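Local coordinates for acetyl xylan esterase (Metagenome, PDB 6XYC), which probably removes acetyl and feruloyl ester groups from complex natural xylans, as an alpha/beta-hydrolase carbohydrate esterase from gut microbiota, at residues I212-H226 with S238-A250. Numbering follows the deposited sequence.
Sequences INFVDKDDPDILIIH and SVNLKNVYDNAGA
The phenol ring of Tyr245 is held between two methyl groups: Val215 CG1 stands over one face, 3.5 Å from the ring centroid and only 6° off its normal, and Ile222 CG2 makes a second CH-pi contact on the opposite face, displaced toward the rim. Leu241 O and Pro220 O lie at the ring's edge, the latter joined to the hydroxyl by a water that donates to Pro220 O and accepts from Tyr245 OH, 2.8 Å away. The other flat group, the His226 ring, has Ser238 OG at its edge. The setting is a beta-alpha-beta unit of the alpha/beta-hydrolase fold, strand 222-227, helix 236-248 and strand 252-257, and gives a worked example of a crossover helix keyed to its sheet by an aromatic ring between aliphatic methyls; segments 222-226 and 238-248 run nearly antiparallel, their axes 9.2 Å apart. With an alanine at Tyr245, both methyls would probably lose their aromatic partner and the bridging water its phenol donor. One turn back along the helix, Leu241 spreads its two methyls, CD2 against Ile224 CD1 at 3.8 Å and CD1 against Ile212 CG1. Ile212 CG1 also presses closely on Val244 CG2, at 3.5 Å; with CG1 anti to the backbone N (chi1 -165°), the isoleucine chain extends across to Val244 and meets it at about a right angle. Where the helix ends in a Schellman motif at Gly249, a second water accepts from Lys217 N and donates to Ala248 O, tying the turn of residues 216-219 to the helix terminus. At the other end the side chain of His226 lies about 9 Å from the bound sulfonyl fluoride and beside a probable Ser-His-Asp triad. Its NE2 is hydrogen-bonded to Val233 O, while His226 ND1 donates nearly in plane to Ser238 OG at 2.7 Å.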
ATOM      1  N   ILE A 212       7.814   1.511  -9.759  1.00 23.48           N
ATOM      2  CA  ILE A 212       9.140   1.008 -10.085  1.00 21.90           C
ATOM      3  C   ILE A 212       9.995   2.104 -10.703  1.00 26.50           C
ATOM      4  O   ILE A 212      11.231   2.065 -10.618  1.00 24.59           O
ATOM      5  CB  ILE A 212       9.010  -0.215 -11.030  1.00 22.44           C
ATOM      6  CG1 ILE A 212      10.325  -0.989 -11.098  1.00 24.44           C
ATOM      7  CG2 ILE A 212       8.558   0.227 -12.419  1.00 24.00           C
ATOM      8  CD1 ILE A 212      10.183  -2.345 -11.774  1.00 21.50           C
ATOM      9  N   ASN A 213       9.363   3.110 -11.302  1.00 22.13           N
ATOM     10  CA  ASN A 213      10.106   4.138 -12.011  1.00 25.50           C
ATOM     11  C   ASN A 213      10.753   5.178 -11.102  1.00 24.53           C
ATOM     12  O   ASN A 213      11.577   5.960 -11.585  1.00 27.18           O
ATOM     13  CB  ASN A 213       9.190   4.876 -12.992  1.00 24.12           C
ATOM     14  CG  ASN A 213       8.785   4.024 -14.170  1.00 25.84           C
ATOM     15  OD1 ASN A 213       7.599   3.883 -14.462  1.00 26.69           O
ATOM     16  ND2 ASN A 213       9.767   3.452 -14.861  1.00 25.89           N
ATOM     17  N   PHE A 214      10.414   5.212  -9.815  1.00 26.40           N
ATOM     18  CA  PHE A 214      10.811   6.310  -8.945  1.00 26.30           C
ATOM     19  C   PHE A 214      11.614   5.848  -7.739  1.00 27.35           C
ATOM     20  O   PHE A 214      11.810   6.624  -6.798  1.00 28.47           O
ATOM     21  CB  PHE A 214       9.549   7.065  -8.547  1.00 27.66           C
ATOM     22  CG  PHE A 214       8.662   7.385  -9.721  1.00 25.22           C
ATOM     23  CD1 PHE A 214       9.008   8.397 -10.601  1.00 24.94           C
ATOM     24  CD2 PHE A 214       7.508   6.654  -9.966  1.00 26.25           C
ATOM     25  CE1 PHE A 214       8.208   8.693 -11.684  1.00 27.18           C
ATOM     26  CE2 PHE A 214       6.700   6.945 -11.051  1.00 27.34           C
ATOM     27  CZ  PHE A 214       7.054   7.966 -11.912  1.00 25.09           C
ATOM     28  N   VAL A 215      12.138   4.625  -7.777  1.00 26.45           N
ATOM     29  CA  VAL A 215      12.938   4.097  -6.680  1.00 28.36           C
ATOM     30  C   VAL A 215      14.244   4.874  -6.585  1.00 29.32           C
ATOM     31  O   VAL A 215      14.918   5.120  -7.594  1.00 27.71           O
ATOM     32  CB  VAL A 215      13.194   2.599  -6.892  1.00 26.48           C
ATOM     33  CG1 VAL A 215      13.962   2.022  -5.721  1.00 29.71           C
ATOM     34  CG2 VAL A 215      11.876   1.870  -7.093  1.00 25.39           C
ATOM     35  N   ASP A 216      14.611   5.260  -5.364  1.00 30.56           N
ATOM     36  CA  ASP A 216      15.825   6.021  -5.110  1.00 32.87           C
ATOM     37  C   ASP A 216      16.551   5.405  -3.922  1.00 33.69           C
ATOM     38  O   ASP A 216      15.933   4.770  -3.062  1.00 30.19           O
ATOM     39  CB  ASP A 216      15.513   7.496  -4.827  1.00 36.03           C
ATOM     40  CG  ASP A 216      16.761   8.319  -4.569  1.00 45.32           C
ATOM     41  OD1 ASP A 216      17.383   8.138  -3.501  1.00 45.54           O
ATOM     42  OD2 ASP A 216      17.122   9.146  -5.430  1.00 54.01           O
ATOM     43  N   LYS A 217      17.871   5.605  -3.881  1.00 32.76           N
ATOM     44  CA  LYS A 217      18.686   5.052  -2.802  1.00 36.12           C
ATOM     45  C   LYS A 217      18.136   5.405  -1.425  1.00 35.59           C
ATOM     46  O   LYS A 217      18.319   4.642  -0.470  1.00 36.37           O
ATOM     47  CB  LYS A 217      20.128   5.555  -2.972  1.00 42.27           C
ATOM     48  CG  LYS A 217      20.885   5.825  -1.691  1.00 51.26           C
ATOM     49  CD  LYS A 217      22.167   6.618  -1.973  1.00 65.87           C
ATOM     50  CE  LYS A 217      21.889   8.105  -2.143  1.00 70.55           C
ATOM     51  NZ  LYS A 217      21.835   8.818  -0.839  1.00 89.95           N
ATOM     52  N   ASP A 218      17.447   6.536  -1.307  1.00 35.60           N
ATOM     53  CA  ASP A 218      16.998   7.030  -0.014  1.00 37.76           C
ATOM     54  C   ASP A 218      15.616   6.525   0.383  1.00 38.34           C
ATOM     55  O   ASP A 218      15.092   6.958   1.415  1.00 30.69           O
ATOM     56  CB  ASP A 218      16.982   8.564  -0.002  1.00 46.81           C
ATOM     57  CG  ASP A 218      18.372   9.167  -0.034  1.00 59.32           C
ATOM     58  OD1 ASP A 218      19.333   8.488   0.384  1.00 58.26           O
ATOM     59  OD2 ASP A 218      18.508  10.328  -0.478  1.00 65.07           O
ATOM     60  N   ASP A 219      15.010   5.635  -0.400  1.00 35.58           N
ATOM     61  CA  ASP A 219      13.679   5.151  -0.071  1.00 29.84           C
ATOM     62  C   ASP A 219      13.718   4.300   1.199  1.00 29.71           C
ATOM     63  O   ASP A 219      14.740   3.679   1.509  1.00 27.89           O
ATOM     64  CB  ASP A 219      13.109   4.318  -1.213  1.00 27.75           C
ATOM     65  CG  ASP A 219      12.773   5.146  -2.428  1.00 31.38           C
ATOM     66  OD1 ASP A 219      12.581   6.371  -2.287  1.00 29.89           O
ATOM     67  OD2 ASP A 219      12.693   4.570  -3.530  1.00 31.28           O
ATOM     68  N   PRO A 220      12.617   4.250   1.950  1.00 27.96           N
ATOM     69  CA  PRO A 220      12.544   3.301   3.070  1.00 25.95           C
ATOM     70  C   PRO A 220      12.716   1.869   2.579  1.00 27.21           C
ATOM     71  O   PRO A 220      12.450   1.545   1.418  1.00 26.92           O
ATOM     72  CB  PRO A 220      11.142   3.532   3.656  1.00 29.08           C
ATOM     73  CG  PRO A 220      10.369   4.256   2.574  1.00 28.18           C
ATOM     74  CD  PRO A 220      11.389   5.055   1.810  1.00 27.96           C
ATOM     75  N   ASP A 221      13.175   1.002   3.482  1.00 26.44           N
ATOM     76  CA  ASP A 221      13.352  -0.404   3.145  1.00 26.04           C
ATOM     77  C   ASP A 221      12.024  -1.027   2.735  1.00 26.48           C
ATOM     78  O   ASP A 221      10.954  -0.650   3.227  1.00 24.60           O
ATOM     79  CB  ASP A 221      13.920  -1.179   4.335  1.00 29.33           C
ATOM     80  CG  ASP A 221      15.340  -0.776   4.672  1.00 31.18           C
ATOM     81  OD1 ASP A 221      15.842   0.204   4.091  1.00 31.56           O
ATOM     82  OD2 ASP A 221      15.947  -1.448   5.529  1.00 32.71           O
ATOM     83  N   ILE A 222      12.089  -2.017   1.848  1.00 24.87           N
ATOM     84  CA  ILE A 222      10.888  -2.700   1.388  1.00 23.82           C
ATOM     85  C   ILE A 222      11.072  -4.207   1.497  1.00 26.08           C
ATOM     86  O   ILE A 222      12.165  -4.731   1.254  1.00 24.95           O
ATOM     87  CB  ILE A 222      10.527  -2.303  -0.060  1.00 24.37           C
ATOM     88  CG1 ILE A 222       9.170  -2.891  -0.442  1.00 23.49           C
ATOM     89  CG2 ILE A 222      11.594  -2.783  -1.043  1.00 26.52           C
ATOM     90  CD1 ILE A 222       8.604  -2.355  -1.756  1.00 22.60           C
ATOM     91  N   LEU A 223       9.999  -4.895   1.879  1.00 23.16           N
ATOM     92  CA  LEU A 223       9.902  -6.344   1.784  1.00 21.51           C
ATOM     93  C   LEU A 223       8.871  -6.676   0.715  1.00 22.95           C
ATOM     94  O   LEU A 223       7.742  -6.171   0.754  1.00 22.88           O
ATOM     95  CB  LEU A 223       9.502  -6.962   3.125  1.00 25.09           C
ATOM     96  CG  LEU A 223       9.244  -8.473   3.135  1.00 22.73           C
ATOM     97  CD1 LEU A 223      10.511  -9.268   2.942  1.00 27.85           C
ATOM     98  CD2 LEU A 223       8.561  -8.862   4.443  1.00 24.28           C
ATOM     99  N   ILE A 224       9.264  -7.513  -0.240  1.00 21.50           N
ATOM    100  CA  ILE A 224       8.418  -7.895  -1.366  1.00 24.11           C
ATOM    101  C   ILE A 224       8.144  -9.390  -1.261  1.00 23.60           C
ATOM    102  O   ILE A 224       9.081 -10.186  -1.116  1.00 23.47           O
ATOM    103  CB  ILE A 224       9.085  -7.562  -2.714  1.00 23.55           C
ATOM    104  CG1 ILE A 224       9.532  -6.099  -2.758  1.00 24.03           C
ATOM    105  CG2 ILE A 224       8.139  -7.878  -3.866  1.00 21.50           C
ATOM    106  CD1 ILE A 224      10.594  -5.834  -3.799  1.00 25.25           C
ATOM    107  N   ILE A 225       6.872  -9.769  -1.344  1.00 21.04           N
ATOM    108  CA  ILE A 225       6.453 -11.161  -1.238  1.00 22.37           C
ATOM    109  C   ILE A 225       5.555 -11.474  -2.429  1.00 23.89           C
ATOM    110  O   ILE A 225       4.567 -10.768  -2.666  1.00 20.81           O
ATOM    111  CB  ILE A 225       5.717 -11.433   0.086  1.00 22.64           C
ATOM    112  CG1 ILE A 225       6.540 -10.932   1.273  1.00 25.67           C
ATOM    113  CG2 ILE A 225       5.432 -12.916   0.233  1.00 24.40           C
ATOM    114  CD1 ILE A 225       5.828 -10.989   2.594  1.00 24.95           C
ATOM    115  N   HIS A 226       5.889 -12.533  -3.170  1.00 23.07           N
ATOM    116  CA  HIS A 226       5.157 -12.855  -4.389  1.00 23.41           C
ATOM    117  C   HIS A 226       5.201 -14.354  -4.637  1.00 22.91           C
ATOM    118  O   HIS A 226       6.270 -14.971  -4.560  1.00 23.64           O
ATOM    119  CB  HIS A 226       5.735 -12.094  -5.586  1.00 21.20           C
ATOM    120  CG  HIS A 226       4.741 -11.824  -6.671  1.00 20.81           C
ATOM    121  ND1 HIS A 226       4.537 -10.565  -7.192  1.00 21.28           N
ATOM    122  CD2 HIS A 226       3.904 -12.651  -7.342  1.00 20.36           C
ATOM    123  CE1 HIS A 226       3.607 -10.626  -8.131  1.00 21.90           C
ATOM    124  NE2 HIS A 226       3.206 -11.880  -8.241  1.00 23.41           N
ATOM    125  N   SER A 238       7.491  -8.476  -9.235  1.00 23.12           N
ATOM    126  CA  SER A 238       8.302  -8.336  -8.029  1.00 21.75           C
ATOM    127  C   SER A 238       9.779  -8.614  -8.291  1.00 24.19           C
ATOM    128  O   SER A 238      10.643  -7.990  -7.659  1.00 22.71           O
ATOM    129  CB  SER A 238       7.772  -9.263  -6.936  1.00 22.52           C
ATOM    130  OG  SER A 238       6.501  -8.822  -6.477  1.00 21.13           O
ATOM    131  N   VAL A 239      10.093  -9.547  -9.196  1.00 22.74           N
ATOM    132  CA  VAL A 239      11.477  -9.712  -9.635  1.00 22.91           C
ATOM    133  C   VAL A 239      12.014  -8.379 -10.140  1.00 24.77           C
ATOM    134  O   VAL A 239      13.105  -7.936  -9.761  1.00 22.92           O
ATOM    135  CB  VAL A 239      11.569 -10.800 -10.720  1.00 24.77           C
ATOM    136  CG1 VAL A 239      12.951 -10.807 -11.333  1.00 24.52           C
ATOM    137  CG2 VAL A 239      11.217 -12.166 -10.142  1.00 25.66           C
ATOM    138  N   ASN A 240      11.233  -7.709 -10.990  1.00 24.98           N
ATOM    139  CA  ASN A 240      11.665  -6.440 -11.560  1.00 20.66           C
ATOM    140  C   ASN A 240      11.837  -5.377 -10.481  1.00 25.33           C
ATOM    141  O   ASN A 240      12.808  -4.612 -10.506  1.00 22.87           O
ATOM    142  CB  ASN A 240      10.661  -5.980 -12.617  1.00 25.30           C
ATOM    143  CG  ASN A 240      10.643  -6.882 -13.839  1.00 23.38           C
ATOM    144  OD1 ASN A 240      11.507  -7.743 -14.002  1.00 26.14           O
ATOM    145  ND2 ASN A 240       9.652  -6.687 -14.702  1.00 23.62           N
ATOM    146  N   LEU A 241      10.908  -5.309  -9.525  1.00 23.02           N
ATOM    147  CA  LEU A 241      11.025  -4.311  -8.469  1.00 21.90           C
ATOM    148  C   LEU A 241      12.289  -4.527  -7.646  1.00 21.51           C
ATOM    149  O   LEU A 241      12.996  -3.566  -7.325  1.00 20.89           O
ATOM    150  CB  LEU A 241       9.789  -4.346  -7.567  1.00 19.41           C
ATOM    151  CG  LEU A 241       9.663  -3.209  -6.550  1.00 22.18           C
ATOM    152  CD1 LEU A 241       9.683  -1.849  -7.248  1.00 22.12           C
ATOM    153  CD2 LEU A 241       8.393  -3.356  -5.726  1.00 24.11           C
ATOM    154  N   LYS A 242      12.582  -5.779  -7.289  1.00 23.24           N
ATOM    155  CA  LYS A 242      13.797  -6.082  -6.541  1.00 25.22           C
ATOM    156  C   LYS A 242      15.036  -5.674  -7.329  1.00 24.62           C
ATOM    157  O   LYS A 242      15.971  -5.085  -6.772  1.00 25.01           O
ATOM    158  CB  LYS A 242      13.836  -7.576  -6.203  1.00 25.65           C
ATOM    159  CG  LYS A 242      15.179  -8.105  -5.766  1.00 26.22           C
ATOM    160  CD  LYS A 242      15.539  -7.641  -4.375  1.00 26.03           C
ATOM    161  CE  LYS A 242      16.748  -8.402  -3.862  1.00 28.44           C
ATOM    162  NZ  LYS A 242      17.536  -7.615  -2.866  1.00 29.95           N
ATOM    163  N   ASN A 243      15.061  -5.972  -8.628  1.00 25.35           N
ATOM    164  CA  ASN A 243      16.201  -5.587  -9.453  1.00 23.19           C
ATOM    165  C   ASN A 243      16.405  -4.078  -9.443  1.00 24.32           C
ATOM    166  O   ASN A 243      17.543  -3.600  -9.387  1.00 24.64           O
ATOM    167  CB  ASN A 243      16.003  -6.094 -10.885  1.00 23.99           C
ATOM    168  CG  ASN A 243      17.113  -5.654 -11.823  1.00 25.31           C
ATOM    169  OD1 ASN A 243      17.099  -4.548 -12.356  1.00 23.65           O
ATOM    170  ND2 ASN A 243      18.076  -6.539 -12.041  1.00 25.69           N
ATOM    171  N   VAL A 244      15.314  -3.312  -9.490  1.00 22.28           N
ATOM    172  CA  VAL A 244      15.417  -1.857  -9.493  1.00 22.64           C
ATOM    173  C   VAL A 244      15.918  -1.347  -8.145  1.00 27.28           C
ATOM    174  O   VAL A 244      16.766  -0.446  -8.090  1.00 24.25           O
ATOM    175  CB  VAL A 244      14.058  -1.236  -9.879  1.00 25.59           C
ATOM    176  CG1 VAL A 244      14.054   0.250  -9.576  1.00 26.54           C
ATOM    177  CG2 VAL A 244      13.749  -1.514 -11.354  1.00 26.34           C
ATOM    178  N   TYR A 245      15.416  -1.905  -7.040  1.00 23.68           N
ATOM    179  CA  TYR A 245      15.939  -1.513  -5.735  1.00 25.11           C
ATOM    180  C   TYR A 245      17.425  -1.839  -5.628  1.00 25.82           C
ATOM    181  O   TYR A 245      18.223  -1.014  -5.170  1.00 25.98           O
ATOM    182  CB  TYR A 245      15.154  -2.200  -4.618  1.00 25.58           C
ATOM    183  CG  TYR A 245      13.972  -1.396  -4.118  1.00 24.52           C
ATOM    184  CD1 TYR A 245      12.796  -1.345  -4.848  1.00 23.60           C
ATOM    185  CD2 TYR A 245      14.037  -0.685  -2.922  1.00 25.76           C
ATOM    186  CE1 TYR A 245      11.710  -0.622  -4.406  1.00 22.02           C
ATOM    187  CE2 TYR A 245      12.949   0.052  -2.471  1.00 25.65           C
ATOM    188  CZ  TYR A 245      11.792   0.075  -3.229  1.00 25.86           C
ATOM    189  OH  TYR A 245      10.700   0.794  -2.805  1.00 28.08           O
ATOM    190  N   ASP A 246      17.811  -3.043  -6.055  1.00 23.55           N
ATOM    191  CA  ASP A 246      19.217  -3.438  -6.044  1.00 25.61           C
ATOM    192  C   ASP A 246      20.071  -2.446  -6.825  1.00 24.91           C
ATOM    193  O   ASP A 246      21.098  -1.965  -6.334  1.00 30.39           O
ATOM    194  CB  ASP A 246      19.364  -4.847  -6.621  1.00 24.98           C
ATOM    195  CG  ASP A 246      18.892  -5.929  -5.669  1.00 29.22           C
ATOM    196  OD1 ASP A 246      18.894  -7.113  -6.069  1.00 27.73           O
ATOM    197  OD2 ASP A 246      18.527  -5.611  -4.518  1.00 27.69           O
ATOM    198  N   ASN A 247      19.648  -2.113  -8.041  1.00 25.95           N
ATOM    199  CA  ASN A 247      20.462  -1.272  -8.912  1.00 26.47           C
ATOM    200  C   ASN A 247      20.432   0.192  -8.497  1.00 27.77           C
ATOM    201  O   ASN A 247      21.341   0.944  -8.864  1.00 26.97           O
ATOM    202  CB  ASN A 247      19.996  -1.403 -10.363  1.00 24.94           C
ATOM    203  CG  ASN A 247      20.601  -2.604 -11.064  1.00 29.34           C
ATOM    204  OD1 ASN A 247      21.821  -2.760 -11.111  1.00 26.37           O
ATOM    205  ND2 ASN A 247      19.751  -3.458 -11.616  1.00 24.85           N
ATOM    206  N   ALA A 248      19.416   0.617  -7.745  1.00 27.58           N
ATOM    207  CA  ALA A 248      19.349   1.996  -7.274  1.00 25.44           C
ATOM    208  C   ALA A 248      20.112   2.206  -5.974  1.00 27.39           C
ATOM    209  O   ALA A 248      20.184   3.343  -5.495  1.00 28.96           O
ATOM    210  CB  ALA A 248      17.889   2.423  -7.083  1.00 28.64           C
ATOM    211  N   GLY A 249      20.691   1.155  -5.405  1.00 25.90           N
ATOM    212  CA  GLY A 249      21.342   1.265  -4.119  1.00 28.88           C
ATOM    213  C   GLY A 249      20.409   1.274  -2.932  1.00 33.18           C
ATOM    214  O   GLY A 249      20.860   1.542  -1.812  1.00 31.58           O
ATOM    215  N   ALA A 250      19.125   0.993  -3.138  1.00 29.71           N
ATOM    216  CA  ALA A 250      18.160   0.927  -2.052  1.00 28.33           C
ATOM    217  C   ALA A 250      18.124  -0.492  -1.492  1.00 29.20           C
ATOM    218  O   ALA A 250      18.781  -1.402  -2.003  1.00 30.82           O
ATOM    219  CB  ALA A 250      16.785   1.374  -2.544  1.00 29.13           C
TER
HETATM  220  O   HOH W   1      19.345   5.968  -6.160  1.00 34.61           O
HETATM  221  O   HOH W   2      10.534   2.029  -0.322  1.00 30.85           O